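Local structure of ricin B lectin (Clostridium thermocellum, 3VSF) at residues A[418-423]-A[443-448]. The protein cleaves beta-1,3-galactan as an exo-acting family 43 glycoside hydrolase, and carries a ricin-type beta-trefoil module that binds galactose. Sequence-based numbering, arbitrary orientation.
Sequences GRALDV and YNQHWK
Trp447 meets Leu421 in the hydrophobic interior of a ricin-type beta-trefoil, where residues 445-447 form the Gln-X-Trp signature of this lectin fold. The indole is gripped in two ways. NE1 donates to Leu421 O at 3.2 Å, nearly straight and within the ring plane, although it reaches that oxygen from above the carbonyl plane. Leu421 turns CG anti to its backbone N (chi1 -169°), which brings CD2 over one face of the indole in a CH-pi contact, 4.1 Å from the centroid of the five-membered ring. At the far end of the indole, Val423 CG2 approaches Trp447 CH2 obliquely at 3.6 Å. Ile412 of strand 409-414 and Leu434 of strand 432-437 add to this apolar packing.

Next to this core, the 3-10 turn 443-445 is tied to strand 420-423 by a two-way exchange between Val423 and Asn444: Val423 N donates to Asn444 O (3.1 Å), and Asn444 ND2 donates to Val423 O (3.0 Å).

In contrast to the close packing round Trp447, the other side, still buried, relies on directed hydrogen bonds and borders the galactose site of Asp422 and Asn444; no sugar is bound in this chain, but a glycerol, probably from the crystallisation liquor, lies near the Asp422 side chain. Gln445 is placed to act from the second shell. Its OE1 accepts a hydrogen bond from the backbone N of Asn440, another galactose-binding residue, while NE2 is shared between Thr438 O and the aspartate. The amide stands almost perpendicular to the carboxylate, 85° between their planes, and Gln445 NE2 reaches Asp422 OD2 at 2.9 Å, on the anti side but tilted 31° out of the carboxylate plane.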
loop_
_atom_site.group_PDB
_atom_site.type_symbol
_atom_site.label_atom_id
_atom_site.label_comp_id
_atom_site.label_asym_id
_atom_site.label_seq_id
_atom_site.Cartn_x
_atom_site.Cartn_y
_atom_site.Cartn_z
ATOM N N GLY A 418 7.172 -2.234 15.698
ATOM C CA GLY A 418 7.950 -2.003 14.493
ATOM C C GLY A 418 8.032 -0.549 14.067
ATOM O O GLY A 418 8.451 -0.245 12.949
ATOM N N ARG A 419 7.637 0.353 14.960
ATOM C CA ARG A 419 7.634 1.777 14.659
ATOM C C ARG A 419 9.037 2.368 14.754
ATOM O O ARG A 419 9.891 1.848 15.470
ATOM C CB ARG A 419 6.673 2.512 15.592
ATOM C CG ARG A 419 5.310 1.848 15.678
ATOM C CD ARG A 419 4.303 2.699 16.429
ATOM N NE ARG A 419 3.017 2.018 16.542
ATOM C CZ ARG A 419 2.112 1.967 15.570
ATOM N NH1 ARG A 419 2.352 2.557 14.407
ATOM N NH2 ARG A 419 0.968 1.323 15.760
ATOM N N ALA A 420 9.269 3.454 14.024
ATOM C CA ALA A 420 10.592 4.066 13.959
ATOM C C ALA A 420 10.687 5.332 14.803
ATOM O O ALA A 420 9.685 6.006 15.047
ATOM C CB ALA A 420 10.963 4.365 12.514
ATOM N N LEU A 421 11.900 5.648 15.246
ATOM C CA LEU A 421 12.148 6.874 15.991
ATOM C C LEU A 421 11.872 8.060 15.078
ATOM O O LEU A 421 12.496 8.204 14.028
ATOM C CB LEU A 421 13.591 6.914 16.497
ATOM C CG LEU A 421 13.933 8.001 17.518
ATOM C CD1 LEU A 421 13.089 7.845 18.773
ATOM C CD2 LEU A 421 15.412 7.959 17.859
ATOM N N ASP A 422 10.932 8.906 15.483
ATOM C CA ASP A 422 10.447 9.972 14.617
ATOM C C ASP A 422 10.406 11.321 15.326
ATOM O O ASP A 422 10.004 11.411 16.484
ATOM C CB ASP A 422 9.052 9.615 14.097
ATOM C CG ASP A 422 8.485 10.672 13.171
ATOM O OD1 ASP A 422 7.895 11.651 13.672
ATOM O OD2 ASP A 422 8.623 10.516 11.940
ATOM N N VAL A 423 10.827 12.367 14.622
ATOM C CA VAL A 423 10.704 13.727 15.132
ATOM C C VAL A 423 9.314 14.262 14.801
ATOM O O VAL A 423 9.021 14.588 13.651
ATOM C CB VAL A 423 11.768 14.660 14.531
ATOM C CG1 VAL A 423 11.657 16.049 15.139
ATOM C CG2 VAL A 423 13.160 14.089 14.750
ATOM N N TYR A 443 12.616 12.089 6.244
ATOM C CA TYR A 443 13.949 12.407 6.744
ATOM C C TYR A 443 13.968 12.545 8.263
ATOM O O TYR A 443 15.010 12.377 8.895
ATOM C CB TYR A 443 14.486 13.682 6.090
ATOM C CG TYR A 443 15.155 13.444 4.755
ATOM C CD1 TYR A 443 15.397 12.154 4.301
ATOM C CD2 TYR A 443 15.555 14.507 3.957
ATOM C CE1 TYR A 443 16.012 11.928 3.085
ATOM C CE2 TYR A 443 16.171 14.291 2.738
ATOM C CZ TYR A 443 16.397 13.000 2.307
ATOM O OH TYR A 443 17.011 12.778 1.095
ATOM N N ASN A 444 12.813 12.849 8.844
ATOM C CA ASN A 444 12.700 12.963 10.291
ATOM C C ASN A 444 12.732 11.597 10.970
ATOM O O ASN A 444 12.463 11.482 12.165
ATOM C CB ASN A 444 11.431 13.725 10.679
ATOM C CG ASN A 444 10.167 13.026 10.217
ATOM O OD1 ASN A 444 10.159 12.342 9.194
ATOM N ND2 ASN A 444 9.089 13.197 10.973
ATOM N N GLN A 445 13.058 10.568 10.195
ATOM C CA GLN A 445 13.189 9.214 10.721
ATOM C C GLN A 445 14.566 8.648 10.397
ATOM O O GLN A 445 14.857 7.487 10.687
ATOM C CB GLN A 445 12.094 8.305 10.158
ATOM C CG GLN A 445 10.684 8.745 10.513
ATOM C CD GLN A 445 9.628 7.745 10.082
ATOM O OE1 GLN A 445 9.927 6.768 9.394
ATOM N NE2 GLN A 445 8.386 7.983 10.488
ATOM N N HIS A 446 15.410 9.479 9.792
ATOM C CA HIS A 446 16.778 9.090 9.474
ATOM C C HIS A 446 17.758 9.707 10.466
ATOM O O HIS A 446 17.706 10.907 10.739
ATOM C CB HIS A 446 17.137 9.505 8.047
ATOM C CG HIS A 446 16.343 8.797 6.995
ATOM N ND1 HIS A 446 16.485 9.062 5.649
ATOM C CD2 HIS A 446 15.399 7.831 7.089
ATOM C CE1 HIS A 446 15.662 8.290 4.961
ATOM N NE2 HIS A 446 14.992 7.534 5.811
ATOM N N TRP A 447 18.653 8.884 11.001
ATOM C CA TRP A 447 19.583 9.332 12.033
ATOM C C TRP A 447 21.028 8.994 11.692
ATOM O O TRP A 447 21.332 7.876 11.276
ATOM C CB TRP A 447 19.212 8.706 13.378
ATOM C CG TRP A 447 17.814 9.011 13.809
ATOM C CD1 TRP A 447 16.704 8.251 13.587
ATOM C CD2 TRP A 447 17.374 10.164 14.534
ATOM N NE1 TRP A 447 15.599 8.858 14.131
ATOM C CE2 TRP A 447 15.983 10.036 14.719
ATOM C CE3 TRP A 447 18.020 11.294 15.046
ATOM C CZ2 TRP A 447 15.228 10.992 15.393
ATOM C CZ3 TRP A 447 17.269 12.242 15.714
ATOM C CH2 TRP A 447 15.889 12.085 15.883
ATOM N N LYS A 448 21.917 9.965 11.876
ATOM C CA LYS A 448 23.342 9.742 11.656
ATOM C C LYS A 448 24.096 9.656 12.979
ATOM O O LYS A 448 23.922 10.497 13.862
ATOM C CB LYS A 448 23.943 10.846 10.784
ATOM C CG LYS A 448 25.421 10.644 10.481
ATOM C CD LYS A 448 25.947 11.679 9.500
ATOM C CE LYS A 448 25.979 13.068 10.114
ATOM N NZ LYS A 448 26.566 14.068 9.177
#